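Local structure of collagen adhesin (Enterococcus faecalis, 2OKM) at residues Lys65-Ser68 / Leu69-Glu73; Asp95-Phe99 / Thr100-Val104; Ser108-Glu112 / Ala113-Gln117. The protein probably binds collagen as a cell-wall-anchored surface adhesin, of which this chain is the collagen-binding N2 subdomain. One frame throughout, in Å; residues are numbered along the deposited sequence.

Interaction 1 of 3, residues Lys65-Ser68 / Leu69-Glu73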
loop_
_atom_site.group_PDB
_atom_site.type_symbol
_atom_site.label_atom_id
_atom_site.label_comp_id
_atom_site.label_asym_id
_atom_site.label_seq_id
_atom_site.Cartn_x
_atom_site.Cartn_y
_atom_site.Cartn_z
ATOM N N LYS A 65 13.339 4.797 -7.810
ATOM C CA LYS A 65 13.366 5.801 -6.755
ATOM C C LYS A 65 12.781 5.228 -5.468
ATOM O O LYS A 65 11.877 4.399 -5.497
ATOM C CB LYS A 65 12.557 7.053 -7.174
ATOM C CG LYS A 65 13.050 7.731 -8.467
ATOM C CD LYS A 65 12.004 8.694 -9.085
ATOM C CE LYS A 65 11.776 9.945 -8.246
ATOM N NZ LYS A 65 10.926 10.954 -8.955
ATOM N N TYR A 66 13.322 5.670 -4.339
ATOM C CA TYR A 66 12.841 5.267 -3.021
ATOM C C TYR A 66 12.687 6.594 -2.296
ATOM O O TYR A 66 13.678 7.225 -1.925
ATOM C CB TYR A 66 13.862 4.376 -2.304
ATOM C CG TYR A 66 13.917 2.942 -2.803
ATOM C CD1 TYR A 66 13.311 1.905 -2.086
ATOM C CD2 TYR A 66 14.608 2.616 -3.967
ATOM C CE1 TYR A 66 13.406 0.575 -2.522
ATOM C CE2 TYR A 66 14.707 1.298 -4.411
ATOM C CZ TYR A 66 14.109 0.282 -3.686
ATOM O OH TYR A 66 14.246 -1.021 -4.126
ATOM N N ILE A 67 11.439 7.022 -2.117
ATOM C CA ILE A 67 11.163 8.306 -1.489
ATOM C C ILE A 67 10.201 8.257 -0.307
ATOM O O ILE A 67 9.506 7.266 -0.089
ATOM C CB ILE A 67 10.613 9.295 -2.538
ATOM C CG1 ILE A 67 9.285 8.777 -3.103
ATOM C CG2 ILE A 67 11.617 9.447 -3.675
ATOM C CD1 ILE A 67 8.681 9.668 -4.175
ATOM N N SER A 68 10.175 9.350 0.451
ATOM C CA SER A 68 9.310 9.469 1.619
ATOM C C SER A 68 7.911 9.882 1.195
ATOM O O SER A 68 7.671 10.207 0.031
ATOM C CB SER A 68 9.862 10.533 2.569
ATOM O OG SER A 68 9.796 11.808 1.951
ATOM N N LEU A 69 6.990 9.872 2.151
ATOM C CA LEU A 69 5.612 10.272 1.893
ATOM C C LEU A 69 5.571 11.738 1.468
ATOM O O LEU A 69 4.867 12.102 0.528
ATOM C CB LEU A 69 4.766 10.076 3.154
ATOM C CG LEU A 69 3.315 10.554 3.107
ATOM C CD1 LEU A 69 2.560 9.852 1.985
ATOM C CD2 LEU A 69 2.661 10.274 4.452
ATOM N N ALA A 70 6.328 12.582 2.163
ATOM C CA ALA A 70 6.362 14.002 1.827
ATOM C C ALA A 70 6.849 14.191 0.391
ATOM O O ALA A 70 6.293 14.993 -0.358
ATOM C CB ALA A 70 7.271 14.755 2.800
ATOM N N GLU A 71 7.883 13.444 0.010
ATOM C CA GLU A 71 8.434 13.531 -1.340
ATOM C C GLU A 71 7.444 12.982 -2.369
ATOM O O GLU A 71 7.312 13.519 -3.469
ATOM C CB GLU A 71 9.771 12.777 -1.401
ATOM C CG GLU A 71 10.899 13.505 -0.661
ATOM C CD GLU A 71 12.112 12.632 -0.364
ATOM O OE1 GLU A 71 13.137 13.186 0.089
ATOM O OE2 GLU A 71 12.049 11.400 -0.566
ATOM N N PHE A 72 6.745 11.914 -1.995
ATOM C CA PHE A 72 5.742 11.279 -2.846
ATOM C C PHE A 72 4.688 12.322 -3.227
ATOM O O PHE A 72 4.277 12.429 -4.383
ATOM C CB PHE A 72 5.094 10.122 -2.066
ATOM C CG PHE A 72 3.941 9.457 -2.772
ATOM C CD1 PHE A 72 4.158 8.552 -3.809
ATOM C CD2 PHE A 72 2.631 9.708 -2.369
ATOM C CE1 PHE A 72 3.083 7.904 -4.427
ATOM C CE2 PHE A 72 1.551 9.068 -2.980
ATOM C CZ PHE A 72 1.775 8.166 -4.009
ATOM N N GLU A 73 4.258 13.099 -2.241
ATOM C CA GLU A 73 3.255 14.121 -2.480
ATOM C C GLU A 73 3.825 15.359 -3.171
ATOM O O GLU A 73 3.213 15.898 -4.092
ATOM C CB GLU A 73 2.593 14.508 -1.157
ATOM C CG GLU A 73 1.762 13.379 -0.572
ATOM C CD GLU A 73 1.106 13.746 0.740
ATOM O OE1 GLU A 73 0.089 13.110 1.087
ATOM O OE2 GLU A 73 1.609 14.660 1.428
#
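Ser68 and Glu71 hold each other in a reciprocal exchange at the point where strand 64-68 gives way to helix 69-74. The serine hydroxyl, lodged between its own backbone N and carbonyl carbon (chi1 66°), faces the first turn, and OG accepts from Glu71 N at 3.2 Å. In return the glutamate reaches back alongside the serine: CG sits anti to the carbonyl carbon, beside the backbone N, and the chain then runs extended until OE2 is 3.0 Å from Ser68 N. That bond is nearly straight (168° at the hydrogen), yet the N-H meets OE2 from above the carboxylate plane. Phe72 N adds the first full helical turn, donating to Ser68 O at 2.8 Å.

Ile67 and Glu71 cross at a slant, with the same OE2 lying 3.2 Å from Ile67 CB, so OE2 touches both Ile67 and Ser68. The end of the longer isoleucine branch, Ile67 CD1, reaches Phe72 at its backbone CA (3.6 Å) and at CB (4.2 Å). The phenyl ring itself leads away from the strand segment and stacks with Phe56, while its plane meets that of Phe92 steeply.

With the strand and helix segments 105° apart in direction, the chain turns sharply here, and the paired side-chain-to-backbone bonds of Ser68 and Glu71 are those of a capping box at a helix N-terminus.

Interaction 2 of 3, residues Asp95-Phe99 / Thr100-Val104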
loop_
_atom_site.group_PDB
_atom_site.type_symbol
_atom_site.label_atom_id
_atom_site.label_comp_id
_atom_site.label_asym_id
_atom_site.label_seq_id
_atom_site.Cartn_x
_atom_site.Cartn_y
_atom_site.Cartn_z
ATOM N N ASP A 95 -1.103 10.031 -14.287
ATOM C CA ASP A 95 0.117 10.246 -15.050
ATOM C C ASP A 95 1.386 9.541 -14.597
ATOM O O ASP A 95 2.005 8.822 -15.385
ATOM C CB ASP A 95 0.400 11.743 -15.205
ATOM C CG ASP A 95 -0.311 12.341 -16.398
ATOM O OD1 ASP A 95 0.082 13.444 -16.832
ATOM O OD2 ASP A 95 -1.263 11.705 -16.900
ATOM N N LYS A 96 1.784 9.737 -13.345
ATOM C CA LYS A 96 3.008 9.103 -12.881
ATOM C C LYS A 96 2.849 7.633 -12.513
ATOM O O LYS A 96 3.830 6.953 -12.199
ATOM C CB LYS A 96 3.618 9.911 -11.727
ATOM C CG LYS A 96 4.178 11.257 -12.202
ATOM C CD LYS A 96 5.085 11.930 -11.182
ATOM C CE LYS A 96 5.656 13.226 -11.757
ATOM N NZ LYS A 96 6.674 13.867 -10.875
ATOM N N ALA A 97 1.619 7.133 -12.580
ATOM C CA ALA A 97 1.364 5.728 -12.282
ATOM C C ALA A 97 1.409 4.893 -13.564
ATOM O O ALA A 97 1.543 3.672 -13.511
ATOM C CB ALA A 97 0.013 5.569 -11.596
ATOM N N ARG A 98 1.297 5.546 -14.719
ATOM C CA ARG A 98 1.337 4.820 -15.986
ATOM C C ARG A 98 2.665 4.081 -16.135
ATOM O O ARG A 98 3.729 4.688 -16.031
ATOM C CB ARG A 98 1.173 5.778 -17.171
ATOM C CG ARG A 98 -0.117 6.573 -17.167
ATOM C CD ARG A 98 -0.235 7.416 -18.431
ATOM N NE ARG A 98 -0.412 6.590 -19.622
ATOM C CZ ARG A 98 -0.431 7.062 -20.864
ATOM N NH1 ARG A 98 -0.285 8.364 -21.081
ATOM N NH2 ARG A 98 -0.595 6.235 -21.889
ATOM N N PHE A 99 2.589 2.773 -16.379
ATOM C CA PHE A 99 3.771 1.931 -16.573
ATOM C C PHE A 99 4.756 2.013 -15.412
ATOM O O PHE A 99 5.962 1.815 -15.587
ATOM C CB PHE A 99 4.487 2.324 -17.871
ATOM C CG PHE A 99 3.574 2.427 -19.061
ATOM C CD1 PHE A 99 3.227 3.670 -19.584
ATOM C CD2 PHE A 99 3.044 1.284 -19.645
ATOM C CE1 PHE A 99 2.360 3.770 -20.672
ATOM C CE2 PHE A 99 2.177 1.372 -20.733
ATOM C CZ PHE A 99 1.835 2.616 -21.246
ATOM N N THR A 100 4.234 2.280 -14.222
ATOM C CA THR A 100 5.080 2.430 -13.049
ATOM C C THR A 100 4.571 1.618 -11.864
ATOM O O THR A 100 3.373 1.607 -11.577
ATOM C CB THR A 100 5.164 3.927 -12.655
ATOM O OG1 THR A 100 5.675 4.680 -13.765
ATOM C CG2 THR A 100 6.080 4.128 -11.459
ATOM N N SER A 101 5.486 0.941 -11.173
ATOM C CA SER A 101 5.108 0.145 -10.013
ATOM C C SER A 101 5.464 0.872 -8.726
ATOM O O SER A 101 6.411 1.658 -8.685
ATOM C CB SER A 101 5.808 -1.217 -10.041
ATOM O OG SER A 101 7.211 -1.074 -9.930
ATOM N N PHE A 102 4.686 0.608 -7.680
ATOM C CA PHE A 102 4.915 1.216 -6.377
ATOM C C PHE A 102 4.850 0.149 -5.296
ATOM O O PHE A 102 3.882 -0.603 -5.230
ATOM C CB PHE A 102 3.819 2.235 -6.034
ATOM C CG PHE A 102 3.666 3.353 -7.026
ATOM C CD1 PHE A 102 4.221 4.604 -6.772
ATOM C CD2 PHE A 102 2.947 3.162 -8.205
ATOM C CE1 PHE A 102 4.058 5.657 -7.680
ATOM C CE2 PHE A 102 2.780 4.204 -9.114
ATOM C CZ PHE A 102 3.337 5.452 -8.852
ATOM N N ILE A 103 5.881 0.062 -4.466
ATOM C CA ILE A 103 5.816 -0.848 -3.334
ATOM C C ILE A 103 5.831 0.111 -2.154
ATOM O O ILE A 103 6.816 0.814 -1.913
ATOM C CB ILE A 103 7.003 -1.816 -3.257
ATOM C CG1 ILE A 103 6.901 -2.828 -4.404
ATOM C CG2 ILE A 103 6.984 -2.555 -1.913
ATOM C CD1 ILE A 103 8.055 -3.806 -4.475
ATOM N N VAL A 104 4.708 0.172 -1.451
ATOM C CA VAL A 104 4.573 1.061 -0.309
ATOM C C VAL A 104 4.855 0.271 0.948
ATOM O O VAL A 104 4.195 -0.729 1.222
ATOM C CB VAL A 104 3.145 1.652 -0.218
ATOM C CG1 VAL A 104 3.087 2.718 0.870
ATOM C CG2 VAL A 104 2.740 2.242 -1.561
#
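Thr100 closes the turn that carries the chain from helix 94-97 into strand 101-110. Its backbone N donates to Ala97 O at 3.1 Å, with an angle of 147° at the hydrogen, completing a type II beta turn from Ala97 to Thr100. Its hydroxyl turns back in the same direction: OG1, set anti to the carbonyl carbon and beside the backbone N (chi1 -58°), donates to Arg98 O at 3.0 Å. In both bonds the donor sits well above the plane of the carbonyl it uses. Thr100 CB also lies 3.3 Å from Lys96 O.

Ser101, next along, points its side chain away from the turn and bonds through its backbone to Val59 of strand 55-59.

Phe102 then brings its ring back to the helix end. The touching atoms are CE2 and CZ: CE2 lies 3.8 Å from Ala97 CA, which sits at the ring edge near its plane, and 4.0 Å from Ala97 CB. CZ comes 3.7 Å from Lys96 O, an oblique approach. The same ring meets Phe92 and packs on Val26 and Ile58, which joins the helix end to the apolar interior at the ring's edge.

Polar ends have partners elsewhere: Arg98 NE forms a salt bridge with Asp32, Lys96 NZ bonds to Gln75 O and makes a cation-pi contact with Tyr77, and Thr100 OG1 has a weak bond with Asn60 ND2. Chemically, the buried threonine thus uses both its amide and its hydroxyl on successive carbonyls of the turn, satisfying polar groups beside an aromatic interior and fixing the rotation of its own side chain.

Interaction 3 of 3, residues Ser108-Glu112 / Ala113-Gln117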
loop_
_atom_site.group_PDB
_atom_site.type_symbol
_atom_site.label_atom_id
_atom_site.label_comp_id
_atom_site.label_asym_id
_atom_site.label_seq_id
_atom_site.Cartn_x
_atom_site.Cartn_y
_atom_site.Cartn_z
ATOM N N SER A 108 3.306 -0.872 11.656
ATOM C CA SER A 108 2.319 -0.616 12.680
ATOM C C SER A 108 2.915 -1.201 13.936
ATOM O O SER A 108 3.623 -2.207 13.885
ATOM C CB SER A 108 0.993 -1.288 12.351
ATOM O OG SER A 108 0.373 -0.608 11.278
ATOM N N THR A 109 2.659 -0.546 15.058
ATOM C CA THR A 109 3.160 -1.016 16.337
ATOM C C THR A 109 2.153 -2.012 16.891
ATOM O O THR A 109 0.945 -1.780 16.831
ATOM C CB THR A 109 3.314 0.154 17.330
ATOM O OG1 THR A 109 4.297 1.072 16.836
ATOM C CG2 THR A 109 3.740 -0.359 18.699
ATOM N N ILE A 110 2.656 -3.125 17.412
ATOM C CA ILE A 110 1.799 -4.150 17.985
ATOM C C ILE A 110 1.484 -3.759 19.425
ATOM O O ILE A 110 2.388 -3.516 20.220
ATOM C CB ILE A 110 2.501 -5.521 17.970
ATOM C CG1 ILE A 110 2.788 -5.935 16.523
ATOM C CG2 ILE A 110 1.634 -6.555 18.671
ATOM C CD1 ILE A 110 3.619 -7.202 16.387
ATOM N N THR A 111 0.197 -3.687 19.747
ATOM C CA THR A 111 -0.237 -3.320 21.090
ATOM C C THR A 111 -0.203 -4.528 22.023
ATOM O O THR A 111 0.027 -5.658 21.587
ATOM C CB THR A 111 -1.679 -2.777 21.074
ATOM O OG1 THR A 111 -2.570 -3.817 20.649
ATOM C CG2 THR A 111 -1.794 -1.588 20.127
ATOM N N GLU A 112 -0.427 -4.286 23.311
ATOM C CA GLU A 112 -0.449 -5.367 24.291
ATOM C C GLU A 112 -1.503 -6.395 23.884
ATOM O O GLU A 112 -1.247 -7.598 23.901
ATOM C CB GLU A 112 -0.761 -4.810 25.684
ATOM C CG GLU A 112 -1.008 -5.856 26.773
ATOM C CD GLU A 112 0.146 -6.829 26.954
ATOM O OE1 GLU A 112 1.307 -6.440 26.706
ATOM O OE2 GLU A 112 -0.108 -7.985 27.361
ATOM N N ALA A 113 -2.687 -5.920 23.509
ATOM C CA ALA A 113 -3.753 -6.823 23.092
ATOM C C ALA A 113 -3.336 -7.550 21.817
ATOM O O ALA A 113 -3.606 -8.737 21.651
ATOM C CB ALA A 113 -5.047 -6.042 22.859
ATOM N N GLY A 114 -2.665 -6.832 20.921
ATOM C CA GLY A 114 -2.224 -7.431 19.675
ATOM C C GLY A 114 -1.258 -8.584 19.865
ATOM O O GLY A 114 -1.261 -9.540 19.091
ATOM N N GLN A 115 -0.423 -8.491 20.894
ATOM C CA GLN A 115 0.556 -9.530 21.191
ATOM C C GLN A 115 -0.098 -10.888 21.404
ATOM O O GLN A 115 0.520 -11.932 21.183
ATOM C CB GLN A 115 1.351 -9.149 22.444
ATOM C CG GLN A 115 2.384 -8.070 22.199
ATOM C CD GLN A 115 3.536 -8.574 21.360
ATOM O OE1 GLN A 115 4.263 -7.794 20.747
ATOM N NE2 GLN A 115 3.716 -9.891 21.335
ATOM N N HIS A 116 -1.360 -10.869 21.813
ATOM C CA HIS A 116 -2.089 -12.096 22.099
ATOM C C HIS A 116 -2.997 -12.579 20.974
ATOM O O HIS A 116 -3.741 -13.550 21.138
ATOM C CB HIS A 116 -2.882 -11.892 23.387
ATOM C CG HIS A 116 -2.043 -11.375 24.516
ATOM N ND1 HIS A 116 -1.124 -12.167 25.176
ATOM C CD2 HIS A 116 -1.928 -10.143 25.048
ATOM C CE1 HIS A 116 -0.483 -11.435 26.069
ATOM N NE2 HIS A 116 -0.949 -10.201 26.012
ATOM N N GLN A 117 -2.937 -11.911 19.829
ATOM C CA GLN A 117 -3.755 -12.312 18.696
ATOM C C GLN A 117 -3.061 -13.427 17.923
ATOM O O GLN A 117 -1.834 -13.527 17.932
ATOM C CB GLN A 117 -4.006 -11.117 17.769
ATOM C CG GLN A 117 -4.852 -10.040 18.408
ATOM C CD GLN A 117 -5.117 -8.860 17.490
ATOM O OE1 GLN A 117 -5.785 -7.905 17.880
ATOM N NE2 GLN A 117 -4.596 -8.920 16.268
HETATM O O HOH W 1 3.516 -5.074 22.318
#
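A helix N-cap at the end of strand 101-110 organises this turn, with Thr111 in the capping position. Its hydroxyl accepts from Gly114 N, the OG1 to N distance being 3.0 Å. Chi1 of 64° places OG1 between the residue's own backbone N and carbonyl carbon, on the side of the incoming turn. The backbone adds a bond from Gln115 N to Thr111 O at 3.0 Å.

A second, side-chain link spans the short helix. Glu112 leaves with CG anti to the backbone N and bends at chi2, swinging its carboxylate over to His116. His116 NE2 donates to Glu112 OE2 at 2.7 Å, and the bond is almost straight (172°). The oxygen lies in the imidazole plane at the ring edge, whereas the N-H comes from above the carboxylate plane. The two planes are 60° apart.

On the strand side, Ile110 and Gln115 cross at about a right angle, Ile110 CG2 lying 3.6 Å from Gln115 OE1. A water lies 2.8 Å from Ile110 O and 3.2 Å from Gln115 OE1, bridging strand end and helix. The whole is a threonine N-cap on a short, weakly bonded helix, braced by a His-carboxylate hydrogen bond, in the connection from strand 101-110 to strand 119-128 of the other sheet.

How the interactions relate
The three contacts follow one another along the chain, each at a junction between a strand and a short helix. Interactions 1 and 2 are neighbours, with centres about 12 Å apart, and they meet through aromatic packing of Phe72 CE1 on Phe102 CE1 at 4.1 Å; Phe92 touches both of these rings. Interactions 2 and 3 share strand 101-110 but occupy its two ends, with centres about 32 Å apart on opposite sides of the chain's centre. Interaction 3 is also remote from interaction 1, whose nearest atoms are about 13 Å away. All three reach the same antiparallel sheet of the collagen-binding domain.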